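Putative aminooxidase (Propionibacterium acnes, PDB 2BA9) isomerises polyunsaturated fatty acids, producing conjugated linoleic acid, binds FAD as its probable cofactor, and belongs to the flavin-containing amine oxidoreductase family. Local coordinates at residues His278-Pro292 and Ala318-Asn332. Numbering follows the deposited sequence.
With FAD (flavin-adenine dinucleotide), chain D.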
loop_
_atom_site.group_PDB
_atom_site.type_symbol
_atom_site.label_atom_id
_atom_site.label_comp_id
_atom_site.label_asym_id
_atom_site.label_seq_id
_atom_site.Cartn_x
_atom_site.Cartn_y
_atom_site.Cartn_z
ATOM N N HIS A 278 -6.716 -1.451 -10.037
ATOM C CA HIS A 278 -6.575 -0.976 -8.665
ATOM C C HIS A 278 -7.755 -1.412 -7.801
ATOM O O HIS A 278 -8.793 -1.885 -8.306
ATOM C CB HIS A 278 -6.395 0.550 -8.632
ATOM C CG HIS A 278 -7.650 1.324 -8.894
ATOM N ND1 HIS A 278 -8.105 1.595 -10.165
ATOM C CD2 HIS A 278 -8.537 1.899 -8.048
ATOM C CE1 HIS A 278 -9.225 2.292 -10.091
ATOM N NE2 HIS A 278 -9.504 2.498 -8.817
ATOM N N GLN A 279 -7.561 -1.277 -6.496
ATOM C CA GLN A 279 -8.566 -1.620 -5.513
ATOM C C GLN A 279 -9.284 -0.366 -5.054
ATOM O O GLN A 279 -8.679 0.694 -4.861
ATOM C CB GLN A 279 -7.936 -2.321 -4.306
ATOM C CG GLN A 279 -7.147 -3.556 -4.662
ATOM C CD GLN A 279 -8.027 -4.673 -5.158
ATOM O OE1 GLN A 279 -8.196 -4.859 -6.365
ATOM N NE2 GLN A 279 -8.590 -5.434 -4.231
ATOM N N GLN A 280 -10.593 -0.503 -4.887
ATOM C CA GLN A 280 -11.416 0.528 -4.266
ATOM C C GLN A 280 -11.627 0.210 -2.767
ATOM O O GLN A 280 -12.595 -0.477 -2.392
ATOM C CB GLN A 280 -12.750 0.616 -5.008
ATOM C CG GLN A 280 -12.634 1.039 -6.476
ATOM C CD GLN A 280 -13.985 1.107 -7.164
ATOM O OE1 GLN A 280 -14.934 1.712 -6.649
ATOM N NE2 GLN A 280 -14.086 0.488 -8.330
ATOM N N TYR A 281 -10.733 0.747 -1.930
ATOM C CA TYR A 281 -10.666 0.448 -0.486
ATOM C C TYR A 281 -11.217 1.609 0.339
ATOM O O TYR A 281 -10.658 2.719 0.316
ATOM C CB TYR A 281 -9.198 0.195 -0.113
ATOM C CG TYR A 281 -8.895 -0.428 1.240
ATOM C CD1 TYR A 281 -9.766 -1.343 1.839
ATOM C CD2 TYR A 281 -7.679 -0.160 1.879
ATOM C CE1 TYR A 281 -9.450 -1.946 3.069
ATOM C CE2 TYR A 281 -7.355 -0.744 3.092
ATOM C CZ TYR A 281 -8.246 -1.642 3.692
ATOM O OH TYR A 281 -7.916 -2.254 4.890
ATOM N N MET A 282 -12.318 1.356 1.058
ATOM C CA MET A 282 -13.067 2.419 1.730
ATOM C C MET A 282 -12.920 2.361 3.236
ATOM O O MET A 282 -13.155 1.335 3.874
ATOM C CB MET A 282 -14.547 2.367 1.359
ATOM C CG MET A 282 -15.359 3.513 1.936
ATOM S SD MET A 282 -16.932 3.783 1.093
ATOM C CE MET A 282 -18.074 3.000 2.222
ATOM N N VAL A 283 -12.540 3.497 3.794
ATOM C CA VAL A 283 -12.372 3.658 5.227
ATOM C C VAL A 283 -13.437 4.628 5.694
ATOM O O VAL A 283 -13.692 5.638 5.045
ATOM C CB VAL A 283 -10.986 4.217 5.570
ATOM C CG1 VAL A 283 -10.792 4.329 7.089
ATOM C CG2 VAL A 283 -9.900 3.356 4.926
ATOM N N ASP A 284 -14.070 4.294 6.813
ATOM C CA ASP A 284 -15.007 5.178 7.470
ATOM C C ASP A 284 -14.530 5.369 8.891
ATOM O O ASP A 284 -14.284 4.387 9.595
ATOM C CB ASP A 284 -16.408 4.573 7.483
ATOM C CG ASP A 284 -17.068 4.603 6.140
ATOM O OD1 ASP A 284 -17.957 5.455 5.961
ATOM O OD2 ASP A 284 -16.727 3.766 5.278
ATOM N N ALA A 285 -14.397 6.629 9.298
ATOM C CA ALA A 285 -14.025 6.984 10.669
ATOM C C ALA A 285 -15.304 7.185 11.458
ATOM O O ALA A 285 -16.103 8.049 11.115
ATOM C CB ALA A 285 -13.140 8.256 10.704
ATOM N N CYS A 286 -15.482 6.373 12.503
ATOM C CA CYS A 286 -16.755 6.244 13.218
ATOM C C CYS A 286 -16.671 6.627 14.693
ATOM O O CYS A 286 -15.716 6.291 15.357
ATOM C CB CYS A 286 -17.258 4.798 13.129
ATOM S SG CYS A 286 -17.521 4.171 11.456
ATOM N N LEU A 287 -17.669 7.360 15.172
ATOM C CA LEU A 287 -17.994 7.421 16.587
ATOM C C LEU A 287 -18.952 6.268 16.815
ATOM O O LEU A 287 -19.900 6.092 16.061
ATOM C CB LEU A 287 -18.652 8.756 16.959
ATOM C CG LEU A 287 -17.792 9.988 16.675
ATOM C CD1 LEU A 287 -18.475 11.302 17.134
ATOM C CD2 LEU A 287 -16.445 9.818 17.327
ATOM N N VAL A 288 -18.686 5.469 17.842
ATOM C CA VAL A 288 -19.484 4.283 18.116
ATOM C C VAL A 288 -20.149 4.405 19.497
ATOM O O VAL A 288 -19.616 5.049 20.407
ATOM C CB VAL A 288 -18.620 2.954 17.990
ATOM C CG1 VAL A 288 -18.042 2.793 16.573
ATOM C CG2 VAL A 288 -17.495 2.894 19.005
ATOM N N LYS A 289 -21.342 3.839 19.630
ATOM C CA LYS A 289 -21.852 3.501 20.960
ATOM C C LYS A 289 -21.472 2.039 21.190
ATOM O O LYS A 289 -21.373 1.245 20.231
ATOM C CB LYS A 289 -23.362 3.762 21.129
ATOM C CG LYS A 289 -24.235 3.494 19.893
ATOM C CD LYS A 289 -25.710 3.774 20.179
ATOM C CE LYS A 289 -26.540 3.724 18.897
ATOM N NZ LYS A 289 -26.406 4.971 18.064
ATOM N N GLU A 290 -21.219 1.687 22.444
ATOM C CA GLU A 290 -20.598 0.404 22.787
ATOM C C GLU A 290 -19.205 0.349 22.146
ATOM O O GLU A 290 -19.005 -0.247 21.080
ATOM C CB GLU A 290 -21.479 -0.793 22.381
ATOM C CG GLU A 290 -22.491 -1.278 23.426
ATOM C CD GLU A 290 -23.174 -0.160 24.225
ATOM O OE1 GLU A 290 -22.646 0.205 25.305
ATOM O OE2 GLU A 290 -24.246 0.332 23.798
ATOM N N TYR A 291 -18.255 0.995 22.816
ATOM C CA TYR A 291 -16.870 1.072 22.354
ATOM C C TYR A 291 -16.176 -0.296 22.442
ATOM O O TYR A 291 -16.189 -0.930 23.492
ATOM C CB TYR A 291 -16.116 2.085 23.213
ATOM C CG TYR A 291 -14.868 2.683 22.595
ATOM C CD1 TYR A 291 -14.927 3.396 21.401
ATOM C CD2 TYR A 291 -13.628 2.595 23.249
ATOM C CE1 TYR A 291 -13.787 3.971 20.853
ATOM C CE2 TYR A 291 -12.482 3.175 22.703
ATOM C CZ TYR A 291 -12.571 3.850 21.505
ATOM O OH TYR A 291 -11.449 4.438 20.967
ATOM N N PRO A 292 -15.580 -0.771 21.341
ATOM C CA PRO A 292 -14.779 -1.987 21.480
ATOM C C PRO A 292 -13.626 -1.807 22.457
ATOM O O PRO A 292 -13.177 -0.683 22.679
ATOM C CB PRO A 292 -14.267 -2.261 20.063
ATOM C CG PRO A 292 -14.659 -1.087 19.229
ATOM C CD PRO A 292 -15.678 -0.296 19.949
ATOM N N ALA A 318 -7.516 3.404 23.467
ATOM C CA ALA A 318 -8.246 2.498 24.357
ATOM C C ALA A 318 -8.894 3.219 25.540
ATOM O O ALA A 318 -9.882 2.745 26.104
ATOM C CB ALA A 318 -7.304 1.383 24.865
ATOM N N ASP A 319 -8.344 4.374 25.896
ATOM C CA ASP A 319 -8.772 5.089 27.082
ATOM C C ASP A 319 -9.941 6.055 26.877
ATOM O O ASP A 319 -10.371 6.695 27.831
ATOM C CB ASP A 319 -7.588 5.855 27.664
ATOM C CG ASP A 319 -7.041 6.876 26.704
ATOM O OD1 ASP A 319 -6.858 6.514 25.530
ATOM O OD2 ASP A 319 -6.807 8.031 27.113
ATOM N N ASP A 320 -10.472 6.165 25.667
ATOM C CA ASP A 320 -11.545 7.136 25.426
ATOM C C ASP A 320 -12.624 6.556 24.519
ATOM O O ASP A 320 -12.401 6.418 23.327
ATOM C CB ASP A 320 -10.952 8.425 24.835
ATOM C CG ASP A 320 -12.005 9.468 24.487
ATOM O OD1 ASP A 320 -13.217 9.177 24.587
ATOM O OD2 ASP A 320 -11.611 10.595 24.107
ATOM N N PRO A 321 -13.813 6.252 25.078
ATOM C CA PRO A 321 -14.891 5.634 24.295
ATOM C C PRO A 321 -15.574 6.539 23.289
ATOM O O PRO A 321 -16.494 6.090 22.584
ATOM C CB PRO A 321 -15.914 5.202 25.349
ATOM C CG PRO A 321 -15.291 5.471 26.671
ATOM C CD PRO A 321 -14.211 6.468 26.475
ATOM N N HIS A 322 -15.145 7.797 23.239
ATOM C CA HIS A 322 -15.695 8.775 22.314
ATOM C C HIS A 322 -14.691 9.094 21.207
ATOM O O HIS A 322 -14.873 10.078 20.477
ATOM C CB HIS A 322 -16.089 10.047 23.071
ATOM C CG HIS A 322 -17.029 9.795 24.205
ATOM N ND1 HIS A 322 -18.239 9.159 24.038
ATOM C CD2 HIS A 322 -16.931 10.077 25.523
ATOM C CE1 HIS A 322 -18.848 9.060 25.205
ATOM N NE2 HIS A 322 -18.080 9.619 26.121
ATOM N N GLN A 323 -13.646 8.268 21.083
ATOM C CA GLN A 323 -12.658 8.414 20.002
ATOM C C GLN A 323 -13.029 7.611 18.753
ATOM O O GLN A 323 -13.978 6.811 18.761
ATOM C CB GLN A 323 -11.241 8.018 20.479
ATOM C CG GLN A 323 -10.392 9.202 20.940
ATOM C CD GLN A 323 -10.041 10.172 19.821
ATOM O OE1 GLN A 323 -10.146 9.843 18.629
ATOM N NE2 GLN A 323 -9.592 11.381 20.201
ATOM N N ILE A 324 -12.248 7.822 17.689
ATOM C CA ILE A 324 -12.539 7.247 16.378
ATOM C C ILE A 324 -12.193 5.773 16.278
ATOM O O ILE A 324 -11.118 5.332 16.710
ATOM C CB ILE A 324 -11.802 8.015 15.250
ATOM C CG1 ILE A 324 -12.286 9.473 15.182
ATOM C CG2 ILE A 324 -12.035 7.371 13.888
ATOM C CD1 ILE A 324 -13.769 9.608 14.880
ATOM N N ILE A 325 -13.128 5.019 15.701
ATOM C CA ILE A 325 -12.930 3.630 15.329
ATOM C C ILE A 325 -13.108 3.607 13.824
ATOM O O ILE A 325 -14.158 4.018 13.321
ATOM C CB ILE A 325 -14.005 2.714 15.965
ATOM C CG1 ILE A 325 -13.944 2.769 17.500
ATOM C CG2 ILE A 325 -13.884 1.307 15.433
ATOM C CD1 ILE A 325 -12.747 2.086 18.157
ATOM N N THR A 326 -12.085 3.176 13.095
ATOM C CA THR A 326 -12.169 3.162 11.640
ATOM C C THR A 326 -12.555 1.753 11.170
ATOM O O THR A 326 -12.171 0.746 11.784
ATOM C CB THR A 326 -10.854 3.657 10.948
ATOM O OG1 THR A 326 -9.718 2.987 11.501
ATOM C CG2 THR A 326 -10.681 5.171 11.106
ATOM N N THR A 327 -13.329 1.706 10.090
ATOM C CA THR A 327 -13.779 0.462 9.477
ATOM C C THR A 327 -13.226 0.376 8.070
ATOM O O THR A 327 -12.966 1.409 7.431
ATOM C CB THR A 327 -15.326 0.376 9.389
ATOM O OG1 THR A 327 -15.794 1.264 8.369
ATOM C CG2 THR A 327 -15.988 0.716 10.727
ATOM N N TYR A 328 -13.094 -0.861 7.582
ATOM C CA TYR A 328 -12.430 -1.165 6.308
ATOM C C TYR A 328 -13.234 -2.178 5.499
ATOM O O TYR A 328 -13.534 -3.266 5.988
ATOM C CB TYR A 328 -11.022 -1.703 6.592
ATOM C CG TYR A 328 -10.213 -0.753 7.461
ATOM C CD1 TYR A 328 -9.313 0.156 6.894
ATOM C CD2 TYR A 328 -10.373 -0.741 8.844
ATOM C CE1 TYR A 328 -8.611 1.045 7.682
ATOM C CE2 TYR A 328 -9.669 0.137 9.640
ATOM C CZ TYR A 328 -8.781 1.029 9.053
ATOM O OH TYR A 328 -8.086 1.901 9.846
ATOM N N LEU A 329 -13.585 -1.811 4.271
ATOM C CA LEU A 329 -14.270 -2.721 3.337
ATOM C C LEU A 329 -13.733 -2.506 1.934
ATOM O O LEU A 329 -13.131 -1.456 1.623
ATOM C CB LEU A 329 -15.793 -2.493 3.339
ATOM C CG LEU A 329 -16.318 -1.084 2.969
ATOM C CD1 LEU A 329 -16.388 -0.837 1.481
ATOM C CD2 LEU A 329 -17.683 -0.794 3.603
ATOM N N LEU A 330 -13.966 -3.491 1.077
ATOM C CA LEU A 330 -13.538 -3.408 -0.317
ATOM C C LEU A 330 -14.744 -3.365 -1.256
ATOM O O LEU A 330 -15.733 -4.076 -1.050
ATOM C CB LEU A 330 -12.648 -4.593 -0.687
ATOM C CG LEU A 330 -11.147 -4.399 -0.537
ATOM C CD1 LEU A 330 -10.487 -5.752 -0.731
ATOM C CD2 LEU A 330 -10.630 -3.358 -1.524
ATOM N N ARG A 331 -14.622 -2.551 -2.297
ATOM C CA ARG A 331 -15.721 -2.288 -3.218
ATOM C C ARG A 331 -15.620 -3.012 -4.557
ATOM O O ARG A 331 -16.561 -2.966 -5.339
ATOM C CB ARG A 331 -15.859 -0.778 -3.464
ATOM C CG ARG A 331 -16.312 -0.030 -2.215
ATOM C CD ARG A 331 -16.462 1.467 -2.402
ATOM N NE ARG A 331 -17.012 1.823 -3.702
ATOM C CZ ARG A 331 -17.166 3.065 -4.139
ATOM N NH1 ARG A 331 -16.857 4.097 -3.363
ATOM N NH2 ARG A 331 -17.660 3.277 -5.357
ATOM N N ASN A 332 -14.515 -3.698 -4.812
ATOM C CA ASN A 332 -14.301 -4.320 -6.120
ATOM C C ASN A 332 -13.677 -5.714 -6.036
ATOM O O ASN A 332 -13.003 -6.055 -5.067
ATOM C CB ASN A 332 -13.409 -3.423 -6.970
ATOM C CG ASN A 332 -11.977 -3.416 -6.471
ATOM O OD1 ASN A 332 -11.687 -2.894 -5.386
ATOM N ND2 ASN A 332 -11.087 -4.053 -7.220
HETATM P PA FAD D . 0.474 7.483 -2.226
HETATM O O1A FAD D . 0.621 7.223 -0.755
HETATM O O2A FAD D . -0.895 7.240 -2.827
HETATM O O5B FAD D . 0.824 9.020 -2.508
HETATM C C5B FAD D . 0.800 9.456 -3.847
HETATM C C4B FAD D . 0.917 10.964 -3.904
HETATM O O4B FAD D . 0.929 11.370 -5.258
HETATM C C3B FAD D . -0.250 11.656 -3.196
HETATM O O3B FAD D . 0.241 12.579 -2.250
HETATM C C2B FAD D . -1.019 12.301 -4.324
HETATM O O2B FAD D . -1.755 13.454 -3.912
HETATM C C1B FAD D . 0.086 12.494 -5.378
HETATM N N9A FAD D . -0.504 12.618 -6.723
HETATM C C8A FAD D . -1.378 11.748 -7.340
HETATM N N7A FAD D . -1.700 12.248 -8.567
HETATM C C5A FAD D . -1.037 13.426 -8.737
HETATM C C6A FAD D . -1.000 14.371 -9.782
HETATM N N6A FAD D . -1.411 13.996 -11.037
HETATM N N1A FAD D . -0.177 15.484 -9.648
HETATM C C2A FAD D . 0.551 15.707 -8.488
HETATM N N3A FAD D . 0.501 14.770 -7.464
HETATM C C4A FAD D . -0.288 13.666 -7.573
HETATM N N1 FAD D . 1.136 0.615 4.182
HETATM C C2 FAD D . 1.940 -0.107 5.040
HETATM O O2 FAD D . 3.153 -0.163 4.843
HETATM N N3 FAD D . 1.374 -0.788 6.101
HETATM C C4 FAD D . 0.014 -0.723 6.322
HETATM O O4 FAD D . -0.459 -1.331 7.295
HETATM C C4X FAD D . -0.801 0.020 5.462
HETATM N N5 FAD D . -2.172 0.090 5.638
HETATM C C5X FAD D . -2.959 0.949 4.895
HETATM C C6 FAD D . -4.312 1.105 5.190
HETATM C C7 FAD D . -5.083 2.002 4.456
HETATM C C7M FAD D . -6.535 2.157 4.813
HETATM C C8 FAD D . -4.504 2.733 3.422
HETATM C C8M FAD D . -5.291 3.708 2.601
HETATM C C9 FAD D . -3.153 2.565 3.132
HETATM C C9A FAD D . -2.366 1.667 3.855
HETATM N N10 FAD D . -1.004 1.466 3.565
HETATM C C10 FAD D . -0.217 0.706 4.400
HETATM C "C1'" FAD D . -0.456 1.764 2.210
HETATM C "C2'" FAD D . 0.417 3.013 2.209
HETATM O "O2'" FAD D . -0.213 4.105 2.873
HETATM C "C3'" FAD D . 0.723 3.354 0.759
HETATM O "O3'" FAD D . 1.217 2.189 0.095
HETATM C "C4'" FAD D . 1.718 4.500 0.668
HETATM O "O4'" FAD D . 1.129 5.728 1.078
HETATM C "C5'" FAD D . 2.236 4.574 -0.762
HETATM O "O5'" FAD D . 2.909 5.784 -0.967
HETATM P P FAD D . 3.065 6.379 -2.466
HETATM O O1P FAD D . 3.771 7.722 -2.432
HETATM O O2P FAD D . 3.795 5.371 -3.284
HETATM O O3P FAD D . 1.575 6.619 -3.015
HETATM O O HOH W 1 -10.694 -7.623 -4.528
HETATM O O HOH W 2 -15.461 1.292 5.740
HETATM O O HOH W 3 -16.455 6.214 19.770
HETATM O O HOH W 4 -9.803 4.520 18.983
HETATM O O HOH W 5 -11.087 0.276 25.180
#
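Tyr281, Val283 and Tyr328 converge on the C7M methyl of FAD from an antiparallel strand pair, 278-288 beside 325-330, in the mixed sheet of this amine-oxidase-type fold. Tyr281 CE2 comes to 3.5 Å from C7M, Val283 CG2 touches the same methyl, and Tyr328 meets it in the plane of its ring, at the edge. The two tyrosine rings are inclined at 38°, with Tyr281 OH lying 3.4 Å from Tyr328 CD1. With CG anti to the backbone N (chi1 -167°), the Tyr281 ring extends past Tyr328 CB, and its hydroxyl bonds to Ala167 O. Tyr328 OH shares a 2.6 Å hydrogen bond with Thr326 OG1, which ties down the far end of its ring.

On the other face, Met282 and Leu329 lie side by side, and helix 341-355 covers Met282, Thr327 and Leu329. Here a water joins Met282 O, Asp284 OD2 and Thr327 OG1. Paired backbone bonds at Met282-Leu329, Asp284-Thr327 and Cys286-Ile325 set the register.

In the loops where the pair ends, after 278-288 and before 325-330, Pro321 CA sits over one face of the Tyr291 ring in a CH-pi contact, 3.5 Å from its centroid. Ile325 CD1 approaches the same ring obliquely, 3.5 Å from Tyr291 CE1. Tyr291 OH bonds to Trp317 O and accepts from a water that also donates to Ile324 O.

At the opposite end, the side-chain amide of Asn332 grips two consecutive residues of the facing strand: ND2 donates to Gln279 OE1 from above the side-chain carbonyl plane of Gln279, while OD1 receives Gln280 N at 2.7 Å with an N-H...O angle of 167°.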